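Local coordinates for protein dermonecrotic toxin (Pasteurella multocida, PDB 2EBF) that acts, as the whole toxin of which this is the C-terminal region, as a potent mitogen that induces bone resorption and is associated with severe progressive atrophic rhinitis in pigs, at residues Ser211-Ile216 with Asn259-Gly264; Ala236-Leu241 with Phe293-Glu298; Ser505-Thr510 with Ile526-Val531; Arg515-Pro518 with Gln522-Lys525. One frame throughout, in Å; residues are numbered along the deposited sequence.

Contact 1: residues Ser211-Ile216 with Asn259-Gly264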
loop_
_atom_site.group_PDB
_atom_site.type_symbol
_atom_site.label_atom_id
_atom_site.label_comp_id
_atom_site.label_asym_id
_atom_site.label_seq_id
_atom_site.Cartn_x
_atom_site.Cartn_y
_atom_site.Cartn_z
ATOM N N SER A 211 -1.919 -16.719 -35.100
ATOM C CA SER A 211 -2.821 -17.785 -35.556
ATOM C C SER A 211 -3.902 -18.153 -34.535
ATOM O O SER A 211 -4.922 -18.738 -34.893
ATOM C CB SER A 211 -2.029 -19.038 -35.957
ATOM O OG SER A 211 -1.556 -19.742 -34.821
ATOM N N VAL A 212 -3.664 -17.813 -33.269
ATOM C CA VAL A 212 -4.631 -18.019 -32.183
ATOM C C VAL A 212 -5.969 -17.320 -32.477
ATOM O O VAL A 212 -7.024 -17.735 -31.989
ATOM C CB VAL A 212 -4.058 -17.540 -30.815
ATOM C CG1 VAL A 212 -5.028 -17.831 -29.686
ATOM C CG2 VAL A 212 -2.736 -18.229 -30.518
ATOM N N PHE A 213 -5.916 -16.266 -33.286
ATOM C CA PHE A 213 -7.122 -15.544 -33.688
ATOM C C PHE A 213 -8.026 -16.360 -34.607
ATOM O O PHE A 213 -9.229 -16.110 -34.681
ATOM C CB PHE A 213 -6.755 -14.222 -34.355
ATOM C CG PHE A 213 -6.352 -13.158 -33.388
ATOM C CD1 PHE A 213 -7.295 -12.562 -32.557
ATOM C CD2 PHE A 213 -5.028 -12.743 -33.308
ATOM C CE1 PHE A 213 -6.926 -11.572 -31.653
ATOM C CE2 PHE A 213 -4.650 -11.748 -32.411
ATOM C CZ PHE A 213 -5.601 -11.164 -31.582
ATOM N N ASP A 214 -7.438 -17.334 -35.299
ATOM C CA ASP A 214 -8.181 -18.196 -36.216
ATOM C C ASP A 214 -8.801 -19.377 -35.480
ATOM O O ASP A 214 -9.641 -20.090 -36.030
ATOM C CB ASP A 214 -7.267 -18.687 -37.337
ATOM C CG ASP A 214 -6.624 -17.548 -38.103
ATOM O OD1 ASP A 214 -7.198 -16.437 -38.132
ATOM O OD2 ASP A 214 -5.538 -17.760 -38.676
ATOM N N LYS A 215 -8.386 -19.568 -34.231
ATOM C CA LYS A 215 -8.893 -20.655 -33.405
ATOM C C LYS A 215 -10.236 -20.323 -32.763
ATOM O O LYS A 215 -10.941 -21.220 -32.296
ATOM C CB LYS A 215 -7.874 -21.032 -32.324
ATOM C CG LYS A 215 -6.904 -22.150 -32.710
ATOM C CD LYS A 215 -5.732 -21.651 -33.553
ATOM C CE LYS A 215 -4.534 -22.596 -33.447
ATOM N NZ LYS A 215 -3.476 -22.267 -34.448
ATOM N N ILE A 216 -10.586 -19.038 -32.736
ATOM C CA ILE A 216 -11.826 -18.593 -32.091
ATOM C C ILE A 216 -13.060 -18.833 -32.967
ATOM O O ILE A 216 -12.956 -18.928 -34.191
ATOM C CB ILE A 216 -11.759 -17.108 -31.620
ATOM C CG1 ILE A 216 -11.583 -16.160 -32.805
ATOM C CG2 ILE A 216 -10.644 -16.927 -30.582
ATOM C CD1 ILE A 216 -11.923 -14.719 -32.500
ATOM N N ASN A 259 4.557 -12.385 -37.082
ATOM C CA ASN A 259 3.544 -13.273 -36.487
ATOM C C ASN A 259 3.202 -13.004 -35.009
ATOM O O ASN A 259 2.415 -13.738 -34.404
ATOM C CB ASN A 259 3.920 -14.750 -36.708
ATOM C CG ASN A 259 2.750 -15.697 -36.500
ATOM O OD1 ASN A 259 2.791 -16.562 -35.623
ATOM N ND2 ASN A 259 1.701 -15.537 -37.301
ATOM N N SER A 260 3.789 -11.952 -34.439
ATOM C CA SER A 260 3.485 -11.547 -33.064
ATOM C C SER A 260 2.855 -10.158 -33.012
ATOM O O SER A 260 3.298 -9.244 -33.709
ATOM C CB SER A 260 4.744 -11.588 -32.191
ATOM O OG SER A 260 5.233 -12.913 -32.053
ATOM N N LEU A 261 1.828 -10.015 -32.175
ATOM C CA LEU A 261 1.148 -8.735 -31.967
ATOM C C LEU A 261 1.544 -8.122 -30.626
ATOM O O LEU A 261 1.454 -8.771 -29.583
ATOM C CB LEU A 261 -0.368 -8.922 -32.036
ATOM C CG LEU A 261 -1.320 -7.817 -31.574
ATOM C CD1 LEU A 261 -1.346 -6.655 -32.550
ATOM C CD2 LEU A 261 -2.714 -8.389 -31.386
ATOM N N TYR A 262 1.977 -6.866 -30.679
ATOM C CA TYR A 262 2.444 -6.131 -29.510
ATOM C C TYR A 262 1.501 -4.971 -29.242
ATOM O O TYR A 262 1.189 -4.193 -30.150
ATOM C CB TYR A 262 3.862 -5.612 -29.752
ATOM C CG TYR A 262 4.860 -6.712 -30.037
ATOM C CD1 TYR A 262 5.005 -7.243 -31.324
ATOM C CD2 TYR A 262 5.655 -7.228 -29.023
ATOM C CE1 TYR A 262 5.918 -8.262 -31.581
ATOM C CE2 TYR A 262 6.567 -8.246 -29.267
ATOM C CZ TYR A 262 6.697 -8.757 -30.547
ATOM O OH TYR A 262 7.605 -9.765 -30.775
ATOM N N ILE A 263 1.047 -4.865 -27.993
ATOM C CA ILE A 263 0.033 -3.888 -27.615
ATOM C C ILE A 263 0.559 -2.933 -26.539
ATOM O O ILE A 263 1.163 -3.364 -25.542
ATOM C CB ILE A 263 -1.271 -4.596 -27.151
ATOM C CG1 ILE A 263 -1.885 -5.390 -28.314
ATOM C CG2 ILE A 263 -2.274 -3.592 -26.589
ATOM C CD1 ILE A 263 -2.858 -6.481 -27.894
ATOM N N GLY A 264 0.322 -1.638 -26.752
ATOM C CA GLY A 264 0.749 -0.593 -25.822
ATOM C C GLY A 264 -0.378 0.115 -25.084
ATOM O O GLY A 264 -0.117 0.911 -24.182
#
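F213 and L261 join a helix-like turn to the middle strand of a small three-stranded antiparallel sheet, in the C2 part of the toxin. Strand 260-263 lies between strands 205-207 and 254-257, and segment 211-216 follows strand 205-207 as a coil whose backbone angles are helical from S211 to K215. D214 N reaches S211 O at 2.9 Å and K215 N reaches V212 O at 3.2 Å; these bonds go three residues back, as in a 3-10-like turn, without building a regular helix. N259, just before the strand, has positive phi (74°), a conformation asparagine accepts readily, and this suits it to the turn of the hairpin joining 254-257 to 260-263.

The contact itself is small and apolar. F213 holds CG anti to its carbonyl carbon (chi1 -77°), which carries the ring away from the coil toward the sheet. L261 answers from the strand with CG anti to the backbone N (chi1 167°), and the two side chains cross at about a right angle. One methyl does the touching, and it comes to the rim of the ring close to its plane instead of settling on a face. A flat, wide phenyl is a good filler here, since I207, L238 and V299 also pack against it, while the branched leucine fits beside I210 and L242. Within the coil, K215 NZ makes a weak bond to S211 OG. At the interface, L261 CD2 stands 4.0 Å from both F213 CE2 and F213 CZ.

Contact 2: residues Ala236-Leu241 with Phe293-Glu298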
loop_
_atom_site.group_PDB
_atom_site.type_symbol
_atom_site.label_atom_id
_atom_site.label_comp_id
_atom_site.label_asym_id
_atom_site.label_seq_id
_atom_site.Cartn_x
_atom_site.Cartn_y
_atom_site.Cartn_z
ATOM N N ALA A 236 -5.955 -12.714 -40.820
ATOM C CA ALA A 236 -5.763 -11.995 -42.082
ATOM C C ALA A 236 -6.344 -10.574 -42.045
ATOM O O ALA A 236 -5.816 -9.670 -42.700
ATOM C CB ALA A 236 -6.350 -12.784 -43.240
ATOM N N LEU A 237 -7.428 -10.394 -41.287
ATOM C CA LEU A 237 -8.038 -9.074 -41.065
ATOM C C LEU A 237 -7.107 -8.135 -40.311
ATOM O O LEU A 237 -7.092 -6.923 -40.551
ATOM C CB LEU A 237 -9.314 -9.203 -40.232
ATOM C CG LEU A 237 -10.607 -9.816 -40.756
ATOM C CD1 LEU A 237 -11.640 -9.708 -39.665
ATOM C CD2 LEU A 237 -11.101 -9.113 -42.024
ATOM N N LEU A 238 -6.339 -8.725 -39.399
ATOM C CA LEU A 238 -5.573 -8.008 -38.386
ATOM C C LEU A 238 -4.650 -6.879 -38.887
ATOM O O LEU A 238 -4.702 -5.778 -38.337
ATOM C CB LEU A 238 -4.796 -9.018 -37.526
ATOM C CG LEU A 238 -4.529 -8.712 -36.052
ATOM C CD1 LEU A 238 -5.823 -8.586 -35.251
ATOM C CD2 LEU A 238 -3.645 -9.799 -35.466
ATOM N N PRO A 239 -3.818 -7.134 -39.926
ATOM C CA PRO A 239 -2.934 -6.059 -40.399
ATOM C C PRO A 239 -3.698 -4.845 -40.923
ATOM O O PRO A 239 -3.226 -3.711 -40.782
ATOM C CB PRO A 239 -2.153 -6.719 -41.544
ATOM C CG PRO A 239 -2.263 -8.172 -41.296
ATOM C CD PRO A 239 -3.618 -8.368 -40.708
ATOM N N GLY A 240 -4.865 -5.093 -41.518
ATOM C CA GLY A 240 -5.722 -4.039 -42.046
ATOM C C GLY A 240 -6.305 -3.169 -40.953
ATOM O O GLY A 240 -6.255 -1.941 -41.041
ATOM N N LEU A 241 -6.844 -3.811 -39.915
ATOM C CA LEU A 241 -7.440 -3.112 -38.773
ATOM C C LEU A 241 -6.462 -2.140 -38.119
ATOM O O LEU A 241 -6.827 -1.014 -37.790
ATOM C CB LEU A 241 -7.961 -4.111 -37.739
ATOM C CG LEU A 241 -9.040 -5.096 -38.194
ATOM C CD1 LEU A 241 -9.019 -6.328 -37.322
ATOM C CD2 LEU A 241 -10.415 -4.464 -38.179
ATOM N N PHE A 293 -10.760 -5.488 -30.540
ATOM C CA PHE A 293 -10.861 -5.717 -29.100
ATOM C C PHE A 293 -11.774 -6.899 -28.784
ATOM O O PHE A 293 -11.500 -7.670 -27.861
ATOM C CB PHE A 293 -11.347 -4.437 -28.396
ATOM C CG PHE A 293 -11.247 -4.482 -26.888
ATOM C CD1 PHE A 293 -12.381 -4.292 -26.101
ATOM C CD2 PHE A 293 -10.023 -4.703 -26.256
ATOM C CE1 PHE A 293 -12.299 -4.320 -24.707
ATOM C CE2 PHE A 293 -9.933 -4.738 -24.853
ATOM C CZ PHE A 293 -11.072 -4.549 -24.085
ATOM N N SER A 294 -12.846 -7.044 -29.562
ATOM C CA SER A 294 -13.790 -8.156 -29.401
ATOM C C SER A 294 -13.129 -9.525 -29.564
ATOM O O SER A 294 -13.458 -10.468 -28.839
ATOM C CB SER A 294 -14.951 -8.028 -30.394
ATOM O OG SER A 294 -15.747 -6.904 -30.080
ATOM N N MET A 295 -12.205 -9.636 -30.517
ATOM C CA MET A 295 -11.509 -10.902 -30.720
ATOM C C MET A 295 -10.355 -11.120 -29.758
ATOM O O MET A 295 -10.042 -12.264 -29.442
ATOM C CB MET A 295 -11.089 -11.137 -32.176
ATOM C CG MET A 295 -10.213 -10.098 -32.837
ATOM S SD MET A 295 -10.296 -10.431 -34.614
ATOM C CE MET A 295 -9.343 -9.080 -35.289
ATOM N N LEU A 296 -9.730 -10.040 -29.291
ATOM C CA LEU A 296 -8.799 -10.144 -28.160
ATOM C C LEU A 296 -9.487 -10.812 -26.982
ATOM O O LEU A 296 -8.938 -11.732 -26.370
ATOM C CB LEU A 296 -8.283 -8.776 -27.722
ATOM C CG LEU A 296 -7.092 -8.124 -28.420
ATOM C CD1 LEU A 296 -6.747 -6.848 -27.674
ATOM C CD2 LEU A 296 -5.885 -9.046 -28.464
ATOM N N GLN A 297 -10.697 -10.345 -26.680
ATOM C CA GLN A 297 -11.476 -10.873 -25.569
ATOM C C GLN A 297 -11.947 -12.302 -25.825
ATOM O O GLN A 297 -12.103 -13.080 -24.886
ATOM C CB GLN A 297 -12.653 -9.949 -25.246
ATOM C CG GLN A 297 -12.224 -8.600 -24.671
ATOM C CD GLN A 297 -13.390 -7.692 -24.343
ATOM O OE1 GLN A 297 -13.678 -7.432 -23.172
ATOM N NE2 GLN A 297 -14.075 -7.208 -25.375
ATOM N N GLU A 298 -12.176 -12.646 -27.095
ATOM C CA GLU A 298 -12.515 -14.029 -27.442
ATOM C C GLU A 298 -11.318 -14.951 -27.275
ATOM O O GLU A 298 -11.455 -16.045 -26.719
ATOM C CB GLU A 298 -13.110 -14.143 -28.848
ATOM C CG GLU A 298 -14.579 -13.757 -28.875
ATOM C CD GLU A 298 -15.338 -14.283 -30.083
ATOM O OE1 GLU A 298 -14.865 -15.231 -30.755
ATOM O OE2 GLU A 298 -16.432 -13.736 -30.343
#
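L238, L241 and M295, the residues that meet, have no flat groups; the aromatic ring in these segments is that of F293, which points to another side of its helix. Q297 CG lies 4.2 Å above one face of the F293 ring, offset toward the rim, and Y267 and M270 of helix 267-273 also touch that phenylalanine.

The contact between the helices is made by a single methionine. M295 sets CG between its backbone N and carbonyl carbon (chi1 57°), and from there the chain runs extended, with chi2 -165° and chi3 176°, so its terminal methyl is carried straight across to helix 234-248. There it meets the CD1 methyls of two leucines. M295 CE lies 3.6 Å from L238 CD1, the two side chains crossing at a slant. With L241 it meets tip to tip, and the 3.4 Å between M295 CE and L241 CD1 is shorter than usual carbon contact, a sign of tight packing. A long, unbranched and flexible side chain suits this place because the backbones are far apart: the closest alpha carbons, L238 CA and M295 CA, are separated by 10.1 Å. P239, lacking an N-H, contributes to a kink in the leucine helix, where G240 N retains a weak bond to L237 O.

F292 and Y288 of helix 288-300 also pack on L238 and L241, respectively. Y226 in a loop borders L241, and Y220 touches M295, so the methionine bridge lies buried between helices 234-248 and 288-300, with loop residues beside it.

Contact 3: residues Ser505-Thr510 with Ile526-Val531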
loop_
_atom_site.group_PDB
_atom_site.type_symbol
_atom_site.label_atom_id
_atom_site.label_comp_id
_atom_site.label_asym_id
_atom_site.label_seq_id
_atom_site.Cartn_x
_atom_site.Cartn_y
_atom_site.Cartn_z
ATOM N N SER A 505 -20.571 5.534 -5.011
ATOM C CA SER A 505 -19.588 4.694 -4.307
ATOM C C SER A 505 -18.258 5.399 -3.980
ATOM O O SER A 505 -17.472 4.918 -3.151
ATOM C CB SER A 505 -19.313 3.432 -5.122
ATOM O OG SER A 505 -18.665 3.746 -6.342
ATOM N N LEU A 506 -17.992 6.525 -4.637
ATOM C CA LEU A 506 -16.756 7.264 -4.381
ATOM C C LEU A 506 -17.006 8.431 -3.434
ATOM O O LEU A 506 -16.119 8.830 -2.681
ATOM C CB LEU A 506 -16.142 7.769 -5.699
ATOM C CG LEU A 506 -15.875 6.723 -6.795
ATOM C CD1 LEU A 506 -15.379 7.401 -8.066
ATOM C CD2 LEU A 506 -14.875 5.640 -6.328
ATOM N N LEU A 507 -18.225 8.957 -3.481
ATOM C CA LEU A 507 -18.603 10.190 -2.788
ATOM C C LEU A 507 -18.520 10.096 -1.275
ATOM O O LEU A 507 -17.798 10.870 -0.646
ATOM C CB LEU A 507 -20.027 10.591 -3.185
ATOM C CG LEU A 507 -20.254 10.992 -4.648
ATOM C CD1 LEU A 507 -21.731 11.202 -4.931
ATOM C CD2 LEU A 507 -19.485 12.253 -4.946
ATOM N N ASN A 508 -19.292 9.163 -0.711
ATOM C CA ASN A 508 -19.384 8.941 0.734
ATOM C C ASN A 508 -18.670 7.660 1.162
ATOM O O ASN A 508 -17.956 7.049 0.358
ATOM C CB ASN A 508 -20.858 8.914 1.165
ATOM C CG ASN A 508 -21.484 10.307 1.178
ATOM O OD1 ASN A 508 -20.923 11.252 1.748
ATOM N ND2 ASN A 508 -22.648 10.439 0.550
ATOM N N SER A 509 -18.857 7.253 2.417
ATOM C CA SER A 509 -18.090 6.141 2.977
ATOM C C SER A 509 -18.465 4.810 2.362
ATOM O O SER A 509 -19.577 4.639 1.861
ATOM C CB SER A 509 -18.203 6.083 4.506
ATOM O OG SER A 509 -17.727 7.287 5.094
ATOM N N THR A 510 -17.509 3.888 2.366
ATOM C CA THR A 510 -17.714 2.512 1.919
ATOM C C THR A 510 -16.903 1.605 2.861
ATOM O O THR A 510 -16.050 2.105 3.608
ATOM C CB THR A 510 -17.221 2.288 0.473
ATOM O OG1 THR A 510 -15.911 2.859 0.331
ATOM C CG2 THR A 510 -18.197 2.888 -0.568
ATOM N N ILE A 526 -16.295 18.511 2.192
ATOM C CA ILE A 526 -17.398 19.118 1.429
ATOM C C ILE A 526 -18.637 18.228 1.522
ATOM O O ILE A 526 -18.531 17.101 1.982
ATOM C CB ILE A 526 -17.001 19.354 -0.053
ATOM C CG1 ILE A 526 -16.632 18.023 -0.743
ATOM C CG2 ILE A 526 -15.869 20.396 -0.124
ATOM C CD1 ILE A 526 -16.295 18.149 -2.231
ATOM N N PRO A 527 -19.819 18.740 1.121
ATOM C CA PRO A 527 -20.990 17.857 1.056
ATOM C C PRO A 527 -21.134 17.119 -0.282
ATOM O O PRO A 527 -20.769 17.663 -1.333
ATOM C CB PRO A 527 -22.158 18.828 1.246
ATOM C CG PRO A 527 -21.665 20.139 0.617
ATOM C CD PRO A 527 -20.148 20.136 0.761
ATOM N N ALA A 528 -21.658 15.893 -0.242
ATOM C CA ALA A 528 -22.107 15.210 -1.465
ATOM C C ALA A 528 -23.577 15.488 -1.739
ATOM O O ALA A 528 -24.402 15.538 -0.815
ATOM C CB ALA A 528 -21.870 13.721 -1.386
ATOM N N THR A 529 -23.909 15.636 -3.017
ATOM C CA THR A 529 -25.277 15.975 -3.415
ATOM C C THR A 529 -25.766 15.154 -4.601
ATOM O O THR A 529 -24.985 14.485 -5.274
ATOM C CB THR A 529 -25.432 17.480 -3.760
ATOM O OG1 THR A 529 -24.668 17.797 -4.930
ATOM C CG2 THR A 529 -25.015 18.367 -2.600
ATOM N N VAL A 530 -27.074 15.221 -4.841
ATOM C CA VAL A 530 -27.713 14.556 -5.972
ATOM C C VAL A 530 -28.834 15.452 -6.488
ATOM O O VAL A 530 -29.382 16.264 -5.740
ATOM C CB VAL A 530 -28.349 13.173 -5.582
ATOM C CG1 VAL A 530 -27.300 12.102 -5.399
ATOM C CG2 VAL A 530 -29.226 13.295 -4.331
ATOM N N VAL A 531 -29.179 15.288 -7.758
ATOM C CA VAL A 531 -30.319 15.997 -8.332
ATOM C C VAL A 531 -31.443 14.998 -8.657
ATOM O O VAL A 531 -31.243 14.061 -9.429
ATOM C CB VAL A 531 -29.905 16.854 -9.568
ATOM C CG1 VAL A 531 -31.103 17.616 -10.151
ATOM C CG2 VAL A 531 -28.799 17.838 -9.182
HETATM O O HOH W 1 -22.305 13.869 1.804
#
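L507 and A528 bring their alpha carbons to 6.3 Å where the end of helix 504-507 passes the start of strand 528-531, part of a mixed, largely parallel sheet. N508 is the first residue to leave helical angles, with phi -107° and psi -170°, and the chain then runs on extended toward T510.

A528 turns its methyl to the other segment, and being so small it lets the helix end come close. A528 CB is 4.1 Å from L507 CB, a plain apolar touch. The N508 amide also lies against this methyl, N508 ND2 standing 3.9 Å from A528 CB in a van der Waals contact. The polar atoms of that amide look to other partners: OD1 accepts from Q522 NE2, and ND2 binds L540 O. A water adds a bridge, donating to N508 OD1 at 3.0 Å while accepting from A528 N at 2.9 Å.

Asparagine suits the spot because one short side chain offers both an acceptor and a donor just after a helix. With OD1 gripped by two donors and ND2 by a carbonyl, the rotation of the amide is well defined, and its buried polarity is satisfied.

Contact 4: residues Arg515-Pro518 with Gln522-Lys525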
loop_
_atom_site.group_PDB
_atom_site.type_symbol
_atom_site.label_atom_id
_atom_site.label_comp_id
_atom_site.label_asym_id
_atom_site.label_seq_id
_atom_site.Cartn_x
_atom_site.Cartn_y
_atom_site.Cartn_z
ATOM N N ARG A 515 -12.044 -0.987 9.203
ATOM C CA ARG A 515 -12.623 0.324 9.498
ATOM C C ARG A 515 -13.244 0.889 8.218
ATOM O O ARG A 515 -13.109 0.296 7.158
ATOM C CB ARG A 515 -11.549 1.280 10.029
ATOM C CG ARG A 515 -10.564 1.746 8.954
ATOM C CD ARG A 515 -9.392 2.511 9.532
ATOM N NE ARG A 515 -8.545 1.641 10.340
ATOM C CZ ARG A 515 -7.599 0.844 9.849
ATOM N NH1 ARG A 515 -7.361 0.805 8.537
ATOM N NH2 ARG A 515 -6.888 0.082 10.673
ATOM N N PRO A 516 -13.962 2.016 8.314
ATOM C CA PRO A 516 -14.518 2.549 7.077
ATOM C C PRO A 516 -13.470 3.152 6.142
ATOM O O PRO A 516 -12.420 3.628 6.586
ATOM C CB PRO A 516 -15.498 3.635 7.563
ATOM C CG PRO A 516 -15.683 3.375 9.069
ATOM C CD PRO A 516 -14.357 2.810 9.494
ATOM N N MET A 517 -13.769 3.108 4.847
ATOM C CA MET A 517 -13.075 3.939 3.865
ATOM C C MET A 517 -13.903 5.215 3.641
ATOM O O MET A 517 -14.984 5.150 3.064
ATOM C CB MET A 517 -12.920 3.176 2.551
ATOM C CG MET A 517 -12.418 4.006 1.382
ATOM S SD MET A 517 -10.752 4.591 1.712
ATOM C CE MET A 517 -10.366 5.353 0.141
ATOM N N PRO A 518 -13.402 6.372 4.102
ATOM C CA PRO A 518 -14.160 7.611 3.938
ATOM C C PRO A 518 -14.271 7.941 2.460
ATOM O O PRO A 518 -13.452 7.470 1.668
ATOM C CB PRO A 518 -13.295 8.660 4.656
ATOM C CG PRO A 518 -12.367 7.868 5.531
ATOM C CD PRO A 518 -12.119 6.604 4.784
ATOM N N GLN A 522 -15.797 13.316 2.500
ATOM C CA GLN A 522 -15.203 13.369 3.842
ATOM C C GLN A 522 -13.763 13.854 3.807
ATOM O O GLN A 522 -13.388 14.742 4.575
ATOM C CB GLN A 522 -15.308 12.018 4.543
ATOM C CG GLN A 522 -16.715 11.694 4.986
ATOM C CD GLN A 522 -17.615 11.292 3.840
ATOM O OE1 GLN A 522 -17.203 10.556 2.945
ATOM N NE2 GLN A 522 -18.863 11.752 3.874
ATOM N N TYR A 523 -12.951 13.278 2.927
ATOM C CA TYR A 523 -11.567 13.723 2.814
ATOM C C TYR A 523 -11.453 15.177 2.388
ATOM O O TYR A 523 -10.577 15.880 2.874
ATOM C CB TYR A 523 -10.763 12.833 1.874
ATOM C CG TYR A 523 -10.301 11.534 2.494
ATOM C CD1 TYR A 523 -9.252 11.508 3.424
ATOM C CD2 TYR A 523 -10.891 10.330 2.132
ATOM C CE1 TYR A 523 -8.817 10.305 3.990
ATOM C CE2 TYR A 523 -10.457 9.119 2.687
ATOM C CZ TYR A 523 -9.424 9.116 3.609
ATOM O OH TYR A 523 -9.003 7.918 4.155
ATOM N N LEU A 524 -12.344 15.634 1.505
ATOM C CA LEU A 524 -12.261 17.004 0.977
ATOM C C LEU A 524 -13.031 18.032 1.815
ATOM O O LEU A 524 -12.993 19.233 1.524
ATOM C CB LEU A 524 -12.701 17.062 -0.495
ATOM C CG LEU A 524 -11.834 16.322 -1.530
ATOM C CD1 LEU A 524 -12.477 16.395 -2.921
ATOM C CD2 LEU A 524 -10.387 16.879 -1.577
ATOM N N LYS A 525 -13.717 17.562 2.855
ATOM C CA LYS A 525 -14.443 18.440 3.781
ATOM C C LYS A 525 -15.582 19.199 3.076
ATOM O O LYS A 525 -15.800 20.386 3.327
ATOM C CB LYS A 525 -13.499 19.439 4.476
ATOM C CG LYS A 525 -12.240 18.846 5.141
ATOM C CD LYS A 525 -10.964 19.055 4.318
ATOM C CE LYS A 525 -10.556 20.519 4.240
ATOM N NZ LYS A 525 -9.361 20.730 3.359
#
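P518 and Q522 face each other across a short connection, their alpha carbons 5.9 Å apart, where the chain leaves strand 516-517 and enters helix 520-524; that helix closes in a Schellman motif with K525 at positive phi.

The proline ring packs on Y523, crossing it aslant. P518 CB lies 3.5 Å from Y523 CE2, and P518 CD is 3.4 Å from Y523 OH, so proline carbons run from CE2 to the hydroxyl. The nearby thioether is a looser neighbour, M517 SD standing 4.5 Å from Y523 OH. P518 CB also touches Q522 CB at 3.9 Å. The Q522 chain bends at chi2 (75°), which folds its amide back so that OE1 takes the N-H of G519.

Proline suits the entry because its ring restricts phi (-65°), and with psi 157° the chain is extended here; the ring offers carbons to the tyrosine, while P518 O also lies near Y523 CE2. The contact is largely apolar, with the tyrosine oxygen resting against proline carbons. Polar ends are satisfied beyond the two segments: Y523 OH bonds weakly to L332 O, Q522 OE1 is held by G519 N, and Q522 NE2 by N508 OD1. These bonds probably help fix the aromatic ring and the amide around the proline.

How the contacts relate
From the N terminus, the chain first forms contacts 1 and 2, whose segments alternate: 211-216, 236-241, 259-264, 293-298. The two loops therefore cross, and they also pack against each other, with F213 on L296 and I216 on M295. Together they tie the three-stranded sheet and the coil after strand 205-207 to helices 234-248 and 288-300. Some 40 Å away, between contact centres, contact 3 closes the loop from 505-510 to 526-531, and contact 4 lies inside that loop, between strand 516-517 and helix 520-524. A probable hydrogen bond, T510 O to M517 N at 2.8 Å, joins them. This second pair fastens the excursion after helix 504-507 to the mixed sheet.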